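Local structure of PP1b (Porcine reproductive and respiratory syndrome virus, 6JDR) at residues 163-175 with 195-208. The protein is the zinc-binding helicase of the viral replicase, which probably hydrolyses ATP to unwind RNA and DNA duplexes in the 5' to 3' direction. The protein carries 1 engineered substitution. Residues are numbered along the deposited sequence; the frame is centred on the assembly and turned at random.
Sequences VQDGDVIYTPTHQ and TTLQFPAPSRTGPW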
loop_
_atom_site.group_PDB
_atom_site.type_symbol
_atom_site.label_atom_id
_atom_site.label_comp_id
_atom_site.label_asym_id
_atom_site.label_seq_id
_atom_site.Cartn_x
_atom_site.Cartn_y
_atom_site.Cartn_z
ATOM N N VAL A 163 -4.297 -4.071 6.670
ATOM C CA VAL A 163 -5.621 -4.157 6.047
ATOM C C VAL A 163 -6.756 -4.147 7.078
ATOM O O VAL A 163 -6.594 -4.634 8.196
ATOM C CB VAL A 163 -5.736 -5.406 5.136
ATOM C CG1 VAL A 163 -5.823 -6.688 5.957
ATOM C CG2 VAL A 163 -6.927 -5.283 4.197
ATOM N N GLN A 164 -7.895 -3.583 6.680
ATOM C CA GLN A 164 -9.088 -3.501 7.525
ATOM C C GLN A 164 -10.319 -3.915 6.729
ATOM O O GLN A 164 -10.267 -4.014 5.504
ATOM C CB GLN A 164 -9.280 -2.077 8.044
ATOM C CG GLN A 164 -8.070 -1.504 8.765
ATOM C CD GLN A 164 -8.296 -0.080 9.231
ATOM O OE1 GLN A 164 -9.326 0.230 9.833
ATOM N NE2 GLN A 164 -7.335 0.795 8.954
ATOM N N ASP A 165 -11.431 -4.129 7.425
ATOM C CA ASP A 165 -12.649 -4.653 6.800
ATOM C C ASP A 165 -13.275 -3.724 5.754
ATOM O O ASP A 165 -13.969 -4.195 4.853
ATOM C CB ASP A 165 -13.693 -5.014 7.867
ATOM C CG ASP A 165 -13.329 -6.274 8.647
ATOM O OD1 ASP A 165 -12.183 -6.763 8.519
ATOM O OD2 ASP A 165 -14.196 -6.782 9.392
ATOM N N GLY A 166 -13.035 -2.420 5.868
ATOM C CA GLY A 166 -13.562 -1.453 4.898
ATOM C C GLY A 166 -12.692 -1.239 3.665
ATOM O O GLY A 166 -13.097 -0.550 2.726
ATOM N N ASP A 167 -11.501 -1.833 3.660
ATOM C CA ASP A 167 -10.517 -1.586 2.608
ATOM C C ASP A 167 -10.778 -2.392 1.338
ATOM O O ASP A 167 -11.579 -3.327 1.333
ATOM C CB ASP A 167 -9.110 -1.892 3.129
ATOM C CG ASP A 167 -8.712 -1.001 4.286
ATOM O OD1 ASP A 167 -9.286 0.099 4.420
ATOM O OD2 ASP A 167 -7.820 -1.400 5.064
ATOM N N VAL A 168 -10.084 -2.007 0.268
ATOM C CA VAL A 168 -10.178 -2.673 -1.029
ATOM C C VAL A 168 -8.772 -3.013 -1.516
ATOM O O VAL A 168 -7.877 -2.165 -1.495
ATOM C CB VAL A 168 -10.872 -1.780 -2.079
ATOM C CG1 VAL A 168 -10.986 -2.504 -3.416
ATOM C CG2 VAL A 168 -12.248 -1.351 -1.590
ATOM N N ILE A 169 -8.582 -4.257 -1.948
ATOM C CA ILE A 169 -7.303 -4.709 -2.476
ATOM C C ILE A 169 -7.472 -5.065 -3.954
ATOM O O ILE A 169 -8.197 -6.002 -4.297
ATOM C CB ILE A 169 -6.767 -5.918 -1.680
ATOM C CG1 ILE A 169 -6.512 -5.510 -0.222
ATOM C CG2 ILE A 169 -5.485 -6.457 -2.305
ATOM C CD1 ILE A 169 -6.420 -6.673 0.745
ATOM N N TYR A 170 -6.816 -4.299 -4.824
ATOM C CA TYR A 170 -6.832 -4.564 -6.257
ATOM C C TYR A 170 -5.657 -5.465 -6.626
ATOM O O TYR A 170 -4.546 -5.284 -6.126
ATOM C CB TYR A 170 -6.775 -3.260 -7.052
ATOM C CG TYR A 170 -7.981 -2.368 -6.856
ATOM C CD1 TYR A 170 -9.133 -2.549 -7.613
ATOM C CD2 TYR A 170 -7.968 -1.336 -5.915
ATOM C CE1 TYR A 170 -10.238 -1.734 -7.441
ATOM C CE2 TYR A 170 -9.069 -0.514 -5.735
ATOM C CZ TYR A 170 -10.200 -0.714 -6.501
ATOM O OH TYR A 170 -11.299 0.097 -6.332
ATOM N N THR A 171 -5.910 -6.430 -7.507
ATOM C CA THR A 171 -4.918 -7.439 -7.851
ATOM C C THR A 171 -5.053 -7.819 -9.338
ATOM O O THR A 171 -6.171 -7.931 -9.847
ATOM C CB THR A 171 -5.058 -8.665 -6.923
ATOM O OG1 THR A 171 -3.968 -9.571 -7.130
ATOM C CG2 THR A 171 -6.378 -9.391 -7.157
ATOM N N PRO A 172 -3.913 -7.996 -10.037
ATOM C CA PRO A 172 -3.883 -8.101 -11.500
ATOM C C PRO A 172 -4.497 -9.349 -12.142
ATOM O O PRO A 172 -5.147 -9.224 -13.177
ATOM C CB PRO A 172 -2.384 -8.038 -11.827
ATOM C CG PRO A 172 -1.705 -8.493 -10.587
ATOM C CD PRO A 172 -2.552 -7.964 -9.472
ATOM N N THR A 173 -4.286 -10.532 -11.569
ATOM C CA THR A 173 -4.737 -11.773 -12.210
ATOM C C THR A 173 -5.635 -12.606 -11.317
ATOM O O THR A 173 -5.757 -12.347 -10.123
ATOM C CB THR A 173 -3.554 -12.653 -12.647
ATOM O OG1 THR A 173 -2.948 -13.258 -11.497
ATOM C CG2 THR A 173 -2.516 -11.825 -13.416
ATOM N N HIS A 174 -6.262 -13.613 -11.919
ATOM C CA HIS A 174 -7.095 -14.569 -11.183
ATOM C C HIS A 174 -6.290 -15.259 -10.088
ATOM O O HIS A 174 -6.781 -15.454 -8.979
ATOM C CB HIS A 174 -7.669 -15.622 -12.133
ATOM C CG HIS A 174 -8.714 -15.092 -13.061
ATOM N ND1 HIS A 174 -9.487 -15.911 -13.853
ATOM C CD2 HIS A 174 -9.125 -13.827 -13.315
ATOM C CE1 HIS A 174 -10.319 -15.173 -14.568
ATOM N NE2 HIS A 174 -10.120 -13.905 -14.260
ATOM N N GLN A 175 -5.054 -15.622 -10.415
ATOM C CA GLN A 175 -4.202 -16.355 -9.501
ATOM C C GLN A 175 -3.775 -15.496 -8.321
ATOM O O GLN A 175 -3.827 -15.951 -7.178
ATOM C CB GLN A 175 -2.965 -16.890 -10.229
ATOM C CG GLN A 175 -2.117 -17.839 -9.391
ATOM C CD GLN A 175 -2.911 -19.029 -8.879
ATOM O OE1 GLN A 175 -3.625 -19.687 -9.639
ATOM N NE2 GLN A 175 -2.793 -19.309 -7.588
ATOM N N THR A 195 -13.092 -18.290 -15.114
ATOM C CA THR A 195 -11.861 -18.665 -14.423
ATOM C C THR A 195 -11.672 -20.178 -14.398
ATOM O O THR A 195 -12.639 -20.936 -14.420
ATOM C CB THR A 195 -11.804 -18.121 -12.982
ATOM O OG1 THR A 195 -10.529 -18.437 -12.413
ATOM C CG2 THR A 195 -12.911 -18.720 -12.105
ATOM N N THR A 196 -10.414 -20.599 -14.339
ATOM C CA THR A 196 -10.058 -22.007 -14.324
ATOM C C THR A 196 -9.435 -22.403 -12.977
ATOM O O THR A 196 -8.707 -23.389 -12.884
ATOM C CB THR A 196 -9.079 -22.312 -15.473
ATOM O OG1 THR A 196 -7.903 -21.508 -15.331
ATOM C CG2 THR A 196 -9.723 -22.000 -16.810
ATOM N N LEU A 197 -9.732 -21.626 -11.938
ATOM C CA LEU A 197 -9.228 -21.883 -10.591
ATOM C C LEU A 197 -10.376 -22.309 -9.687
ATOM O O LEU A 197 -11.541 -22.095 -10.013
ATOM C CB LEU A 197 -8.576 -20.626 -10.016
ATOM C CG LEU A 197 -7.578 -19.880 -10.901
ATOM C CD1 LEU A 197 -7.002 -18.698 -10.141
ATOM C CD2 LEU A 197 -6.465 -20.799 -11.377
ATOM N N GLN A 198 -10.037 -22.914 -8.554
ATOM C CA GLN A 198 -11.025 -23.303 -7.555
ATOM C C GLN A 198 -11.082 -22.231 -6.471
ATOM O O GLN A 198 -10.251 -22.207 -5.561
ATOM C CB GLN A 198 -10.669 -24.664 -6.944
ATOM C CG GLN A 198 -10.460 -25.782 -7.956
ATOM C CD GLN A 198 -11.694 -26.071 -8.794
ATOM O OE1 GLN A 198 -12.824 -25.828 -8.364
ATOM N NE2 GLN A 198 -11.483 -26.602 -9.998
ATOM N N PHE A 199 -12.054 -21.335 -6.586
ATOM C CA PHE A 199 -12.224 -20.259 -5.612
ATOM C C PHE A 199 -13.035 -20.760 -4.422
ATOM O O PHE A 199 -14.017 -21.481 -4.610
ATOM C CB PHE A 199 -12.949 -19.061 -6.235
ATOM C CG PHE A 199 -12.045 -18.109 -6.972
ATOM C CD1 PHE A 199 -11.685 -18.348 -8.292
ATOM C CD2 PHE A 199 -11.582 -16.954 -6.351
ATOM C CE1 PHE A 199 -10.867 -17.464 -8.974
ATOM C CE2 PHE A 199 -10.764 -16.066 -7.029
ATOM C CZ PHE A 199 -10.406 -16.321 -8.342
ATOM N N PRO A 200 -12.630 -20.380 -3.194
ATOM C CA PRO A 200 -13.484 -20.597 -2.024
ATOM C C PRO A 200 -14.768 -19.774 -2.065
ATOM O O PRO A 200 -15.005 -19.025 -3.015
ATOM C CB PRO A 200 -12.613 -20.125 -0.855
ATOM C CG PRO A 200 -11.218 -20.259 -1.340
ATOM C CD PRO A 200 -11.272 -19.955 -2.808
ATOM N N ALA A 201 -15.588 -19.919 -1.030
ATOM C CA ALA A 201 -16.790 -19.114 -0.891
ATOM C C ALA A 201 -16.415 -17.751 -0.303
ATOM O O ALA A 201 -15.561 -17.673 0.583
ATOM C CB ALA A 201 -17.798 -19.823 0.001
ATOM N N PRO A 202 -17.046 -16.672 -0.799
ATOM C CA PRO A 202 -16.792 -15.341 -0.256
ATOM C C PRO A 202 -17.492 -15.108 1.082
ATOM O O PRO A 202 -18.657 -15.476 1.247
ATOM C CB PRO A 202 -17.377 -14.414 -1.323
ATOM C CG PRO A 202 -18.472 -15.207 -1.942
ATOM C CD PRO A 202 -18.012 -16.636 -1.913
ATOM N N SER A 203 -16.781 -14.486 2.019
ATOM C CA SER A 203 -17.335 -14.155 3.329
ATOM C C SER A 203 -18.302 -12.973 3.252
ATOM O O SER A 203 -18.442 -12.329 2.210
ATOM C CB SER A 203 -16.208 -13.836 4.309
ATOM O OG SER A 203 -15.233 -14.865 4.307
ATOM N N ARG A 204 -18.970 -12.703 4.371
ATOM C CA ARG A 204 -19.908 -11.585 4.477
ATOM C C ARG A 204 -19.200 -10.296 4.900
ATOM O O ARG A 204 -19.627 -9.198 4.533
ATOM C CB ARG A 204 -21.015 -11.920 5.482
ATOM C CG ARG A 204 -21.766 -13.218 5.201
ATOM C CD ARG A 204 -22.421 -13.240 3.824
ATOM N NE ARG A 204 -23.245 -12.057 3.565
ATOM C CZ ARG A 204 -24.463 -11.842 4.070
ATOM N NH1 ARG A 204 -25.034 -12.727 4.884
ATOM N NH2 ARG A 204 -25.116 -10.727 3.760
ATOM N N THR A 205 -18.126 -10.439 5.676
ATOM C CA THR A 205 -17.333 -9.304 6.142
ATOM C C THR A 205 -15.866 -9.462 5.742
ATOM O O THR A 205 -15.448 -10.530 5.287
ATOM C CB THR A 205 -17.412 -9.170 7.673
ATOM O OG1 THR A 205 -16.948 -10.380 8.285
ATOM C CG2 THR A 205 -18.846 -8.893 8.113
ATOM N N GLY A 206 -15.098 -8.389 5.920
ATOM C CA GLY A 206 -13.671 -8.368 5.584
ATOM C C GLY A 206 -13.362 -7.429 4.429
ATOM O O GLY A 206 -14.275 -6.872 3.814
ATOM N N PRO A 207 -12.067 -7.241 4.125
ATOM C CA PRO A 207 -11.676 -6.391 3.001
ATOM C C PRO A 207 -12.109 -6.979 1.662
ATOM O O PRO A 207 -12.152 -8.197 1.516
ATOM C CB PRO A 207 -10.146 -6.361 3.092
ATOM C CG PRO A 207 -9.772 -7.578 3.863
ATOM C CD PRO A 207 -10.904 -7.840 4.806
ATOM N N TRP A 208 -12.435 -6.120 0.703
ATOM C CA TRP A 208 -12.757 -6.571 -0.646
ATOM C C TRP A 208 -11.483 -6.956 -1.398
ATOM O O TRP A 208 -10.449 -6.307 -1.251
ATOM C CB TRP A 208 -13.498 -5.484 -1.420
ATOM C CG TRP A 208 -14.960 -5.425 -1.132
ATOM C CD1 TRP A 208 -15.572 -4.720 -0.137
ATOM C CD2 TRP A 208 -16.002 -6.091 -1.855
ATOM N NE1 TRP A 208 -16.934 -4.909 -0.193
ATOM C CE2 TRP A 208 -17.224 -5.746 -1.238
ATOM C CE3 TRP A 208 -16.022 -6.949 -2.964
ATOM C CZ2 TRP A 208 -18.456 -6.227 -1.692
ATOM C CZ3 TRP A 208 -17.248 -7.428 -3.416
ATOM C CH2 TRP A 208 -18.449 -7.065 -2.778
HETATM O O HOH W 1 -8.397 -18.307 -14.753
#
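Pro207 lies across Val163 at about a right angle, its CB 3.6 Å from Val163 CG2; that methyl reaches the ring because it stands anti to the backbone N of Val163. Ile169 CD1 comes more loosely to Pro207 CB, at 4.4 Å, while CB and CG1 of Ile169 lie near Trp208 O. Next to this patch, Trp208 N donates to Asp167 O (3.0 Å) and Ile169 N to Trp208 O (2.9 Å), the two bonds flanking Val168. They pair strands 168-171 and 208-211 in parallel, the latter being an edge strand of the seven-stranded parallel sheet in the P-loop NTPase fold of the helicase core; helix 174-184 and the long loop after it make the beta-alpha-beta crossover between them. Farther back along that loop, near the start of helix 174-184, Leu197 CD1 packs 3.7 Å from His174 CB, and Phe199 presents CZ to His174 O. The chain of Gln175, bent at chi2 (57°), brings OE1 against the two Leu197 methyls, the chains crossing at about a right angle, whereas its NE2 bonds Asp179. At the polar edge, Thr195 OG1 donates to His174 ND1 (3.1 Å) from 39° out of the imidazole plane, and a water links ND1 to Thr196 N.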